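Local coordinates for protein metallophosphoesterase (Clostridium thermocellum, PDB 4J6O) that is a manganese-binding phosphoesterase domain of the calcineurin-like family, probably removing phosphate from broken RNA ends as part of bacterial Pnkp-Hen1 RNA repair, at residues 56-61 / 238-243; 28-33 / 231-236; 101-104 / 108-111. All blocks are in the same frame, centred on the assembly; numbering follows the deposited sequence. Where two conformers were deposited one is given.

Interaction 1: 56-61 / 238-243; sequences EGRKVL and YPEREI
Arg58 grips Glu240 end-on, each terminal nitrogen taking one carboxylate oxygen in a two-bond salt bridge. Arg58 NH2 donates to Glu240 OE2 at 2.7 Å. The second bond, Arg58 NH1 to Glu240 OE1, is 3.0 Å long and nearly straight, with an N-H...O angle of 170°. Both oxygens lie close to the guanidinium plane, but the carboxylate is rotated 43° against it: OE2 is met on its syn side yet well out of plane, and OE1 from above. The side chains reach from opposite directions, and a bend at chi2 (87°) of Glu240 turns its carboxylate to face Arg58. Tyr238 O lies obliquely at 3.7 Å from Arg58 NH1. A second carboxylate, Asp15, pairs with Arg58 NE, so the guanidinium is held at all three nitrogens. Arg237, whose charge lies close by, has its own salt bridge to Glu242. Apolar cover comes from Pro13 and Tyr36, which touch the Arg58 side chain. In the sheet, strand 14-17 separates strand 59-62 from strand 232-238. The bridge therefore runs from just before strand 59-62, past that intervening strand, to the hairpin turn between strands 232-238 and 242-247, where Arg241 and Glu242 both face Arg237 in a G1 beta bulge.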
ATOM      1  N   GLU A  56     -11.314 -17.820   9.261  1.00 38.88           N
ATOM      2  CA  GLU A  56     -11.810 -18.249   7.956  1.00 34.35           C
ATOM      3  C   GLU A  56     -10.678 -18.368   6.912  1.00 43.39           C
ATOM      4  O   GLU A  56     -10.938 -18.578   5.720  1.00 41.20           O
ATOM      5  CB  GLU A  56     -12.908 -17.311   7.472  1.00 42.63           C
ATOM      6  CG  GLU A  56     -14.084 -17.168   8.440  1.00 38.95           C
ATOM      7  CD  GLU A  56     -15.071 -16.089   7.982  1.00 83.29           C
ATOM      8  OE1 GLU A  56     -14.728 -15.267   7.087  1.00 50.71           O
ATOM      9  OE2 GLU A  56     -16.204 -16.072   8.510  1.00 67.89           O
ATOM     10  N   GLY A  57      -9.434 -18.220   7.361  1.00 39.97           N
ATOM     11  CA  GLY A  57      -8.292 -18.334   6.478  1.00 34.35           C
ATOM     12  C   GLY A  57      -8.143 -17.222   5.421  1.00 54.23           C
ATOM     13  O   GLY A  57      -7.544 -17.423   4.347  1.00 37.16           O
ATOM     14  N   ARG A  58      -8.708 -16.055   5.704  1.00 33.95           N
ATOM     15  CA  ARG A  58      -8.582 -14.905   4.797  1.00 36.43           C
ATOM     16  C   ARG A  58      -7.169 -14.369   4.868  1.00 30.53           C
ATOM     17  O   ARG A  58      -6.477 -14.585   5.855  1.00 30.15           O
ATOM     18  CB  ARG A  58      -9.587 -13.814   5.170  1.00 30.28           C
ATOM     19  CG  ARG A  58     -11.019 -14.315   5.119  1.00 29.15           C
ATOM     20  CD  ARG A  58     -12.000 -13.160   5.277  1.00 30.61           C
ATOM     21  NE  ARG A  58     -12.023 -12.271   4.103  1.00 27.70           N
ATOM     22  CZ  ARG A  58     -12.848 -12.371   3.056  1.00 31.81           C
ATOM     23  NH1 ARG A  58     -12.765 -11.442   2.098  1.00 27.91           N
ATOM     24  NH2 ARG A  58     -13.795 -13.355   2.998  1.00 30.57           N
ATOM     25  N   LYS A  59      -6.750 -13.686   3.800  1.00 26.43           N
ATOM     26  CA  LYS A  59      -5.386 -13.112   3.693  1.00 24.25           C
ATOM     27  C   LYS A  59      -5.502 -11.645   3.356  1.00 24.47           C
ATOM     28  O   LYS A  59      -6.442 -11.253   2.738  1.00 24.82           O
ATOM     29  CB  LYS A  59      -4.547 -13.834   2.650  1.00 26.86           C
ATOM     30  CG  LYS A  59      -4.302 -15.321   3.031  1.00 29.32           C
ATOM     31  CD  LYS A  59      -3.144 -15.886   2.227  1.00 37.66           C
ATOM     32  CE  LYS A  59      -2.953 -17.363   2.642  1.00 48.26           C
ATOM     33  NZ  LYS A  59      -1.759 -17.981   2.021  1.00 58.07           N
ATOM     34  N   VAL A  60      -4.527 -10.868   3.791  1.00 22.89           N
ATOM     35  CA  VAL A  60      -4.511  -9.427   3.556  1.00 20.13           C
ATOM     36  C   VAL A  60      -3.549  -9.104   2.416  1.00 20.81           C
ATOM     37  O   VAL A  60      -2.414  -9.629   2.355  1.00 23.48           O
ATOM     38  CB  VAL A  60      -4.039  -8.650   4.808  1.00 21.44           C
ATOM     39  CG1 VAL A  60      -3.958  -7.107   4.482  1.00 19.74           C
ATOM     40  CG2 VAL A  60      -4.963  -8.875   5.994  1.00 25.41           C
ATOM     41  N   LEU A  61      -3.962  -8.155   1.582  1.00 18.95           N
ATOM     42  CA  LEU A  61      -3.062  -7.609   0.555  1.00 17.48           C
ATOM     43  C   LEU A  61      -2.897  -6.126   0.814  1.00 19.02           C
ATOM     44  O   LEU A  61      -3.874  -5.393   0.742  1.00 18.54           O
ATOM     45  CB  LEU A  61      -3.670  -7.807  -0.839  1.00 20.92           C
ATOM     46  CG  LEU A  61      -3.979  -9.246  -1.233  1.00 22.64           C
ATOM     47  CD1 LEU A  61      -4.578  -9.213  -2.643  1.00 26.55           C
ATOM     48  CD2 LEU A  61      -2.748 -10.143  -1.201  1.00 24.90           C
ATOM     49  N   TYR A 238     -12.356  -9.322  -1.235  1.00 23.58           N
ATOM     50  CA  TYR A 238     -12.387 -10.074  -2.481  1.00 26.62           C
ATOM     51  C   TYR A 238     -12.529 -11.565  -2.181  1.00 26.34           C
ATOM     52  O   TYR A 238     -11.784 -12.087  -1.371  1.00 24.04           O
ATOM     53  CB  TYR A 238     -11.056  -9.843  -3.202  1.00 22.12           C
ATOM     54  CG  TYR A 238     -10.973 -10.548  -4.537  1.00 24.61           C
ATOM     55  CD1 TYR A 238     -10.550 -11.851  -4.601  1.00 28.69           C
ATOM     56  CD2 TYR A 238     -11.343  -9.904  -5.723  1.00 26.95           C
ATOM     57  CE1 TYR A 238     -10.490 -12.517  -5.828  1.00 26.67           C
ATOM     58  CE2 TYR A 238     -11.267 -10.552  -6.954  1.00 27.55           C
ATOM     59  CZ  TYR A 238     -10.861 -11.875  -6.983  1.00 35.14           C
ATOM     60  OH  TYR A 238     -10.784 -12.556  -8.190  1.00 30.04           O
ATOM     61  N   PRO A 239     -13.434 -12.278  -2.896  1.00 31.06           N
ATOM     62  CA  PRO A 239     -14.206 -11.867  -4.070  1.00 28.54           C
ATOM     63  C   PRO A 239     -15.560 -11.281  -3.770  1.00 31.98           C
ATOM     64  O   PRO A 239     -16.294 -11.042  -4.749  1.00 35.75           O
ATOM     65  CB  PRO A 239     -14.386 -13.179  -4.839  1.00 35.96           C
ATOM     66  CG  PRO A 239     -14.506 -14.173  -3.727  1.00 34.02           C
ATOM     67  CD  PRO A 239     -13.500 -13.733  -2.682  1.00 34.11           C
ATOM     68  N   GLU A 240     -15.866 -11.003  -2.501  1.00 31.31           N
ATOM     69  CA  GLU A 240     -17.142 -10.400  -2.146  1.00 31.17           C
ATOM     70  C   GLU A 240     -17.393  -9.033  -2.756  1.00 32.18           C
ATOM     71  O   GLU A 240     -18.543  -8.606  -2.883  1.00 34.78           O
ATOM     72  CB  GLU A 240     -17.287 -10.341  -0.621  1.00 34.35           C
ATOM     73  CG  GLU A 240     -17.220 -11.688   0.044  1.00 33.05           C
ATOM     74  CD  GLU A 240     -15.829 -12.147   0.379  1.00 36.74           C
ATOM     75  OE1 GLU A 240     -14.841 -11.500  -0.064  1.00 37.69           O
ATOM     76  OE2 GLU A 240     -15.695 -13.181   1.069  1.00 34.44           O
ATOM     77  N   ARG A 241     -16.305  -8.324  -3.121  1.00 28.65           N
ATOM     78  CA  ARG A 241     -16.447  -6.987  -3.671  1.00 30.88           C
ATOM     79  C   ARG A 241     -17.246  -6.111  -2.701  1.00 29.14           C
ATOM     80  O   ARG A 241     -18.161  -5.391  -3.091  1.00 36.48           O
ATOM     81  CB  ARG A 241     -17.010  -7.026  -5.103  1.00 32.78           C
ATOM     82  CG  ARG A 241     -16.131  -7.927  -6.002  1.00 33.92           C
ATOM     83  CD  ARG A 241     -16.268  -7.656  -7.454  1.00 31.39           C
ATOM     84  NE  ARG A 241     -15.550  -8.662  -8.215  1.00 31.65           N
ATOM     85  CZ  ARG A 241     -15.220  -8.519  -9.487  1.00 37.46           C
ATOM     86  NH1 ARG A 241     -14.589  -9.504 -10.112  1.00 40.31           N
ATOM     87  NH2 ARG A 241     -15.557  -7.405 -10.135  1.00 46.40           N
ATOM     88  N   GLU A 242     -16.837  -6.188  -1.427  1.00 30.80           N
ATOM     89  CA  GLU A 242     -17.425  -5.375  -0.349  1.00 29.99           C
ATOM     90  C   GLU A 242     -16.421  -4.400   0.213  1.00 27.44           C
ATOM     91  O   GLU A 242     -15.239  -4.749   0.410  1.00 29.34           O
ATOM     92  CB  GLU A 242     -17.829  -6.279   0.786  1.00 34.44           C
ATOM     93  CG  GLU A 242     -18.984  -7.162   0.413  1.00 48.79           C
ATOM     94  CD  GLU A 242     -19.304  -8.204   1.461  1.00 66.61           C
ATOM     95  OE1 GLU A 242     -18.587  -8.274   2.496  1.00 39.62           O
ATOM     96  OE2 GLU A 242     -20.285  -8.957   1.229  1.00 43.44           O
ATOM     97  N   ILE A 243     -16.906  -3.198   0.512  1.00 28.70           N
ATOM     98  CA  ILE A 243     -16.114  -2.149   1.144  1.00 30.57           C
ATOM     99  C   ILE A 243     -16.321  -2.168   2.664  1.00 28.89           C
ATOM    100  O   ILE A 243     -17.468  -2.158   3.141  1.00 29.31           O
ATOM    101  CB  ILE A 243     -16.500  -0.793   0.606  1.00 31.73           C
ATOM    102  CG1 ILE A 243     -16.302  -0.718  -0.906  1.00 33.75           C
ATOM    103  CG2 ILE A 243     -15.710   0.312   1.295  1.00 31.29           C
ATOM    104  CD1 ILE A 243     -14.983  -1.214  -1.363  1.00 45.97           C
TER

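Interaction 2: 28-33 / 231-236; sequences KMLLEK and GKLTAY
Leu30 and Leu233 mark the closest backbone approach, their CA atoms 7.4 Å apart, where helix 28-33 runs over strand 232-236 at 32° to it in roughly the same direction, the two axes coming within 9.2 Å. Leu30 is the helix residue that carries the contact. Its CG is anti to the backbone N (chi1 177°), which sends the forked end down onto the strand. The CD2 branch does most of the touching: it lies 3.6 Å from Leu233 CG and 3.7 Å from Leu233 CD2, with the two leucine side chains crossing at about a right angle. The same methyl rests on the backbone just beyond, 4.0 Å from Ala235 N. Both branches reach the alanine methyl, Leu30 CD1 and CD2 each lying 4.1 Å from Ala235 CB. Leu233 and Ala235, two apart on the strand, thus both turn toward the helix, whereas Thr234 between them points its CB the other way, and its hydroxyl bonds to Thr225. The side chains that meet are all apolar, and the rest of the contact is methyl against peptide backbone. On a helix side turned from the strand, Lys28 NZ forms a salt bridge with Glu32 OE2 at 2.9 Å, one turn on. Around the core, Val246 touches Leu30, and Ile17 touches both Leu31 and Ala235. This is the helix-on-sheet packing of the alpha/beta calcineurin-like fold: helix 24-33 belongs to a beta-alpha-beta crossover between the parallel neighbouring strands 14-17 and 59-62, which also includes hairpin 37-40/50-53, and covers one face of their sheet. The same connection carries Asp19 and His21 of the manganese site; the side chain of Leu233 is about 10 Å from the bound manganese, so the packing lies near the metal site without lining it.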
ATOM      1  N   LYS A  28      -5.264  -1.411  13.118  1.00 23.57           N
ATOM      2  CA  LYS A  28      -5.651  -2.441  14.066  1.00 23.15           C
ATOM      3  C   LYS A  28      -7.163  -2.546  14.113  1.00 25.80           C
ATOM      4  O   LYS A  28      -7.701  -3.666  14.073  1.00 26.10           O
ATOM      5  CB  LYS A  28      -5.071  -2.121  15.422  1.00 26.54           C
ATOM      6  CG  LYS A  28      -5.505  -3.075  16.547  1.00 32.80           C
ATOM      7  CD  LYS A  28      -4.914  -2.659  17.870  1.00 34.67           C
ATOM      8  CE  LYS A  28      -5.121  -3.763  18.925  1.00 52.67           C
ATOM      9  NZ  LYS A  28      -6.527  -3.745  19.355  1.00 52.80           N
ATOM     10  N   MET A  29      -7.857  -1.394  14.183  1.00 24.73           N
ATOM     11  CA  MET A  29      -9.324  -1.379  14.170  1.00 24.61           C
ATOM     12  C   MET A  29      -9.892  -2.064  12.925  1.00 21.79           C
ATOM     13  O   MET A  29     -10.826  -2.878  13.026  1.00 26.82           O
ATOM     14  CB  MET A  29      -9.863   0.070  14.300  1.00 26.89           C
ATOM     15  CG  MET A  29      -9.671   0.686  15.655  1.00 33.68           C
ATOM     16  SD  MET A  29      -9.972   2.482  15.576  1.00 39.69           S
ATOM     17  CE  MET A  29     -11.780   2.473  15.588  1.00 56.02           C
ATOM     18  N   LEU A  30      -9.293  -1.768  11.755  1.00 20.96           N
ATOM     19  CA  LEU A  30      -9.829  -2.285  10.517  1.00 20.07           C
ATOM     20  C   LEU A  30      -9.620  -3.807  10.447  1.00 25.16           C
ATOM     21  O   LEU A  30     -10.501  -4.572  10.044  1.00 22.33           O
ATOM     22  CB  LEU A  30      -9.162  -1.569   9.311  1.00 19.91           C
ATOM     23  CG  LEU A  30      -9.591  -2.090   7.958  1.00 18.02           C
ATOM     24  CD1 LEU A  30     -11.102  -1.972   7.735  1.00 23.70           C
ATOM     25  CD2 LEU A  30      -8.847  -1.192   6.939  1.00 17.70           C
ATOM     26  N   LEU A  31      -8.423  -4.255  10.789  1.00 21.11           N
ATOM     27  CA  LEU A  31      -8.165  -5.708  10.795  1.00 21.58           C
ATOM     28  C   LEU A  31      -9.126  -6.423  11.744  1.00 23.51           C
ATOM     29  O   LEU A  31      -9.689  -7.480  11.405  1.00 25.52           O
ATOM     30  CB  LEU A  31      -6.706  -5.969  11.165  1.00 23.53           C
ATOM     31  CG  LEU A  31      -5.618  -5.615  10.109  1.00 23.71           C
ATOM     32  CD1 LEU A  31      -4.210  -5.658  10.673  1.00 25.52           C
ATOM     33  CD2 LEU A  31      -5.737  -6.492   8.865  1.00 23.29           C
ATOM     34  N   GLU A  32      -9.333  -5.845  12.921  1.00 26.00           N
ATOM     35  CA  GLU A  32     -10.213  -6.513  13.900  1.00 26.00           C
ATOM     36  C   GLU A  32     -11.632  -6.554  13.375  1.00 22.75           C
ATOM     37  O   GLU A  32     -12.348  -7.560  13.519  1.00 29.11           O
ATOM     38  CB  GLU A  32     -10.093  -5.853  15.270  1.00 27.32           C
ATOM     39  CG  GLU A  32      -8.736  -6.152  15.873  1.00 29.02           C
ATOM     40  CD  GLU A  32      -8.427  -5.448  17.170  1.00 32.82           C
ATOM     41  OE1 GLU A  32      -8.953  -4.354  17.434  1.00 41.46           O
ATOM     42  OE2 GLU A  32      -7.623  -6.000  17.920  1.00 40.85           O
ATOM     43  N   LYS A  33     -12.044  -5.469  12.724  1.00 23.94           N
ATOM     44  CA  LYS A  33     -13.389  -5.412  12.164  1.00 26.46           C
ATOM     45  C   LYS A  33     -13.552  -6.451  11.070  1.00 29.93           C
ATOM     46  O   LYS A  33     -14.640  -6.981  10.863  1.00 31.56           O
ATOM     47  CB  LYS A  33     -13.617  -4.013  11.596  1.00 30.79           C
ATOM     48  CG  LYS A  33     -14.998  -3.735  11.085  1.00 33.60           C
ATOM     49  CD  LYS A  33     -15.071  -2.224  10.761  1.00 27.60           C
ATOM     50  CE  LYS A  33     -16.399  -1.787  10.199  1.00 31.57           C
ATOM     51  NZ  LYS A  33     -16.519  -0.319  10.266  1.00 32.11           N
ATOM     52  N   GLY A 231      -9.377  11.136   6.756  1.00 23.71           N
ATOM     53  CA  GLY A 231     -10.413  10.433   6.013  1.00 24.11           C
ATOM     54  C   GLY A 231     -10.721   9.106   6.653  1.00 24.23           C
ATOM     55  O   GLY A 231     -11.163   9.053   7.815  1.00 26.58           O
ATOM     56  N   LYS A 232     -10.465   8.017   5.928  1.00 20.52           N
ATOM     57  CA  LYS A 232     -10.740   6.696   6.482  1.00 24.94           C
ATOM     58  C   LYS A 232      -9.813   5.694   5.840  1.00 21.83           C
ATOM     59  O   LYS A 232      -9.256   5.951   4.770  1.00 22.66           O
ATOM     60  CB  LYS A 232     -12.173   6.283   6.300  1.00 29.59           C
ATOM     61  CG  LYS A 232     -12.694   6.207   4.926  1.00 27.73           C
ATOM     62  CD  LYS A 232     -14.268   6.400   5.008  1.00 31.69           C
ATOM     63  CE  LYS A 232     -14.845   6.595   3.622  1.00 37.94           C
ATOM     64  NZ  LYS A 232     -16.331   6.415   3.739  1.00 45.43           N
ATOM     65  N   LEU A 233      -9.638   4.582   6.527  1.00 19.47           N
ATOM     66  CA  LEU A 233      -8.825   3.488   6.015  1.00 17.92           C
ATOM     67  C   LEU A 233      -9.807   2.440   5.506  1.00 21.05           C
ATOM     68  O   LEU A 233     -10.715   2.011   6.262  1.00 22.36           O
ATOM     69  CB  LEU A 233      -7.969   2.898   7.113  1.00 18.38           C
ATOM     70  CG  LEU A 233      -6.947   1.878   6.649  1.00 16.42           C
ATOM     71  CD1 LEU A 233      -5.901   2.581   5.751  1.00 18.82           C
ATOM     72  CD2 LEU A 233      -6.224   1.192   7.856  1.00 21.87           C
ATOM     73  N   THR A 234      -9.634   2.068   4.240  1.00 17.90           N
ATOM     74  CA  THR A 234     -10.555   1.172   3.555  1.00 21.80           C
ATOM     75  C   THR A 234      -9.932  -0.193   3.264  1.00 21.45           C
ATOM     76  O   THR A 234      -8.746  -0.274   2.786  1.00 19.31           O
ATOM     77  CB  THR A 234     -11.040   1.824   2.227  1.00 18.79           C
ATOM     78  OG1 THR A 234     -11.828   2.967   2.567  1.00 22.89           O
ATOM     79  CG2 THR A 234     -11.857   0.830   1.413  1.00 24.65           C
ATOM     80  N   ALA A 235     -10.741  -1.244   3.448  1.00 18.37           N
ATOM     81  CA  ALA A 235     -10.392  -2.570   2.911  1.00 20.89           C
ATOM     82  C   ALA A 235     -11.414  -2.954   1.878  1.00 20.58           C
ATOM     83  O   ALA A 235     -12.608  -2.653   2.040  1.00 22.29           O
ATOM     84  CB  ALA A 235     -10.406  -3.664   4.020  1.00 19.78           C
ATOM     85  N   TYR A 236     -10.967  -3.640   0.840  1.00 18.22           N
ATOM     86  CA  TYR A 236     -11.839  -4.186  -0.181  1.00 20.86           C
ATOM     87  C   TYR A 236     -11.788  -5.695  -0.041  1.00 20.10           C
ATOM     88  O   TYR A 236     -10.702  -6.312  -0.102  1.00 20.67           O
ATOM     89  CB  TYR A 236     -11.345  -3.718  -1.581  1.00 22.33           C
ATOM     90  CG  TYR A 236     -12.187  -4.183  -2.758  1.00 24.17           C
ATOM     91  CD1 TYR A 236     -12.009  -5.463  -3.309  1.00 25.29           C
ATOM     92  CD2 TYR A 236     -13.080  -3.332  -3.368  1.00 31.50           C
ATOM     93  CE1 TYR A 236     -12.781  -5.866  -4.411  1.00 27.26           C
ATOM     94  CE2 TYR A 236     -13.830  -3.716  -4.469  1.00 31.07           C
ATOM     95  CZ  TYR A 236     -13.666  -4.969  -4.977  1.00 29.29           C
ATOM     96  OH  TYR A 236     -14.398  -5.301  -6.087  1.00 33.97           O
TER

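Interaction 3: 101-104 / 108-111; sequences LRKL and DVQI
Lys103 and Val109 pack together where the last turn of helix 95-104 meets the loop that leads on to helix 115-122. The chain turns back here, bringing their CA atoms to 6.1 Å. The lysine uses its aliphatic part: Lys103 CB is 3.9 Å from Val109 CG2, and the same methyl lies 4.1 Å from Lys103 CD. A bend at chi2 (64°) lets CB and CD both meet this methyl before the chain extends straight to the ammonium group. Lys103 CE approaches Ile111 CD1 at 4.2 Å, so both apolar groups of the loop line the same side of the hydrocarbon chain. Val109 CG1 has a looser neighbour in the CB of Arg102, whose guanidinium turns away to the hydroxyl of Tyr176. At the polar end, Lys103 and Asp108 lie side by side and point the same way. Their charged atoms stay beyond salt-bridge distance, Lys103 NZ to Asp108 OD1 being 4.2 Å, and a water fills the gap, accepting from Lys103 NZ at 2.8 Å. Its links to Asp108 OD1 and Val109 O are modelled so short that their detail is doubtful. Val109 also touches Leu115, Ile111 touches Leu119, and Lys99 bonds to Gln110 O. The arrangement is that of a solvent-facing helix-loop-helix connection, its loop laid back along the end of the first helix. That helix starts at the family's Gly-Asn-His-Asp signature, and this contact lies at its other end.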
ATOM      1  N   LEU A 101      13.364   3.437   1.382  1.00 30.81           N
ATOM      2  CA  LEU A 101      14.460   2.465   1.152  1.00 29.05           C
ATOM      3  C   LEU A 101      15.698   3.135   0.554  1.00 33.07           C
ATOM      4  O   LEU A 101      16.832   2.885   1.016  1.00 32.91           O
ATOM      5  CB  LEU A 101      13.995   1.283   0.292  1.00 31.56           C
ATOM      6  CG  LEU A 101      15.088   0.293  -0.136  1.00 38.69           C
ATOM      7  CD1 LEU A 101      15.759  -0.271   1.059  1.00 34.89           C
ATOM      8  CD2 LEU A 101      14.512  -0.809  -0.969  1.00 38.23           C
ATOM      9  N   ARG A 102      15.497   4.032  -0.412  1.00 34.31           N
ATOM     10  CA  ARG A 102      16.637   4.751  -1.017  1.00 30.84           C
ATOM     11  C   ARG A 102      17.334   5.606   0.030  1.00 35.68           C
ATOM     12  O   ARG A 102      18.549   5.685   0.036  1.00 37.45           O
ATOM     13  CB  ARG A 102      16.158   5.621  -2.169  1.00 31.36           C
ATOM     14  CG  ARG A 102      15.766   4.773  -3.338  1.00 44.58           C
ATOM     15  CD  ARG A 102      15.061   5.531  -4.430  1.00 61.86           C
ATOM     16  NE  ARG A 102      14.671   4.583  -5.468  1.00 84.32           N
ATOM     17  CZ  ARG A 102      13.678   4.769  -6.323  1.00 57.23           C
ATOM     18  NH1 ARG A 102      12.957   5.886  -6.263  1.00 65.70           N
ATOM     19  NH2 ARG A 102      13.408   3.836  -7.232  1.00 67.94           N
ATOM     20  N   LYS A 103      16.573   6.222   0.932  1.00 33.24           N
ATOM     21  CA  LYS A 103      17.168   7.081   1.955  1.00 31.81           C
ATOM     22  C   LYS A 103      17.958   6.220   2.959  1.00 33.99           C
ATOM     23  O   LYS A 103      19.105   6.515   3.286  1.00 39.29           O
ATOM     24  CB  LYS A 103      16.071   7.912   2.647  1.00 36.35           C
ATOM     25  CG  LYS A 103      16.512   8.696   3.882  1.00 35.70           C
ATOM     26  CD  LYS A 103      17.561   9.772   3.541  1.00 36.17           C
ATOM     27  CE  LYS A 103      17.986  10.505   4.792  1.00 48.74           C
ATOM     28  NZ  LYS A 103      18.989  11.562   4.481  1.00 44.46           N
ATOM     29  N   LEU A 104      17.363   5.120   3.421  1.00 36.86           N
ATOM     30  CA  LEU A 104      18.093   4.247   4.334  1.00 31.70           C
ATOM     31  C   LEU A 104      19.336   3.638   3.661  1.00 33.11           C
ATOM     32  O   LEU A 104      20.288   3.298   4.345  1.00 40.38           O
ATOM     33  CB  LEU A 104      17.191   3.126   4.891  1.00 34.94           C
ATOM     34  CG  LEU A 104      15.965   3.628   5.671  1.00 37.17           C
ATOM     35  CD1 LEU A 104      15.007   2.472   5.971  1.00 35.28           C
ATOM     36  CD2 LEU A 104      16.373   4.332   6.955  1.00 36.56           C
ATOM     37  N   ASP A 108      20.674  10.844  -0.687  1.00 43.18           N
ATOM     38  CA  ASP A 108      20.344  12.079   0.004  1.00 43.44           C
ATOM     39  C   ASP A 108      19.070  12.672  -0.575  1.00 62.50           C
ATOM     40  O   ASP A 108      19.103  13.703  -1.236  1.00 59.25           O
ATOM     41  CB  ASP A 108      21.508  13.070  -0.132  1.00 56.31           C
ATOM     42  CG  ASP A 108      21.484  14.163   0.929  1.00 83.36           C
ATOM     43  OD1 ASP A 108      20.475  14.273   1.674  1.00 85.43           O
ATOM     44  OD2 ASP A 108      22.478  14.926   1.008  1.00 99.72           O
ATOM     45  N   VAL A 109      17.943  12.011  -0.322  1.00 44.37           N
ATOM     46  CA  VAL A 109      16.662  12.397  -0.923  1.00 41.46           C
ATOM     47  C   VAL A 109      16.027  13.572  -0.194  1.00 57.38           C
ATOM     48  O   VAL A 109      16.362  13.866   0.960  1.00 42.18           O
ATOM     49  CB  VAL A 109      15.661  11.243  -0.888  1.00 43.67           C
ATOM     50  CG1 VAL A 109      16.277   9.966  -1.437  1.00 46.03           C
ATOM     51  CG2 VAL A 109      15.117  11.018   0.548  1.00 40.80           C
ATOM     52  N   GLN A 110      15.091  14.235  -0.855  1.00 43.16           N
ATOM     53  CA  GLN A 110      14.395  15.353  -0.243  0.52 45.18           C
ATOM     54  C   GLN A 110      13.514  14.880   0.905  1.00 41.57           C
ATOM     55  O   GLN A 110      12.739  13.939   0.742  1.00 42.41           O
ATOM     56  CB  GLN A 110      13.520  16.047  -1.271  0.52 47.22           C
ATOM     57  CG  GLN A 110      14.308  16.711  -2.377  0.52 71.80           C
ATOM     58  CD  GLN A 110      13.427  17.564  -3.255  0.52 57.88           C
ATOM     59  OE1 GLN A 110      12.198  17.410  -3.255  0.52 45.90           O
ATOM     60  NE2 GLN A 110      14.040  18.471  -4.004  0.52 60.22           N
ATOM     61  N   ILE A 111      13.622  15.544   2.053  1.00 34.33           N
ATOM     62  CA  ILE A 111      12.779  15.179   3.205  1.00 40.45           C
ATOM     63  C   ILE A 111      11.415  15.890   3.133  1.00 32.68           C
ATOM     64  O   ILE A 111      11.255  17.037   3.572  1.00 41.28           O
ATOM     65  CB  ILE A 111      13.474  15.484   4.536  1.00 39.14           C
ATOM     66  CG1 ILE A 111      14.869  14.846   4.583  1.00 36.02           C
ATOM     67  CG2 ILE A 111      12.601  15.033   5.734  1.00 34.69           C
ATOM     68  CD1 ILE A 111      14.932  13.375   4.207  1.00 35.95           C
TER
HETATM   69  O   HOH W   1      18.350  13.376   2.445  1.00 43.74           O

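Interactions 1 and 2 belong to one sheet and touch each other: Ile243 packs on Thr234 and Tyr236, and Val60 meets Leu31. Their centres are 12 Å apart, and strands 232-238 and 242-247 form a hairpin used by both. Both are buried, but their chemistry differs: interaction 1 spans the end of the sheet with a charged pair, whereas interaction 2 covers its face with leucine and alanine side chains and no polar side-chain contact. Interaction 3 lies on the opposite side of the chain's centre, about 29 Å from interaction 2 between centres. It is a local surface contact between near neighbours in sequence, mixing aliphatic packing with a water-mediated polar end, while the other two join segments more than 170 residues apart.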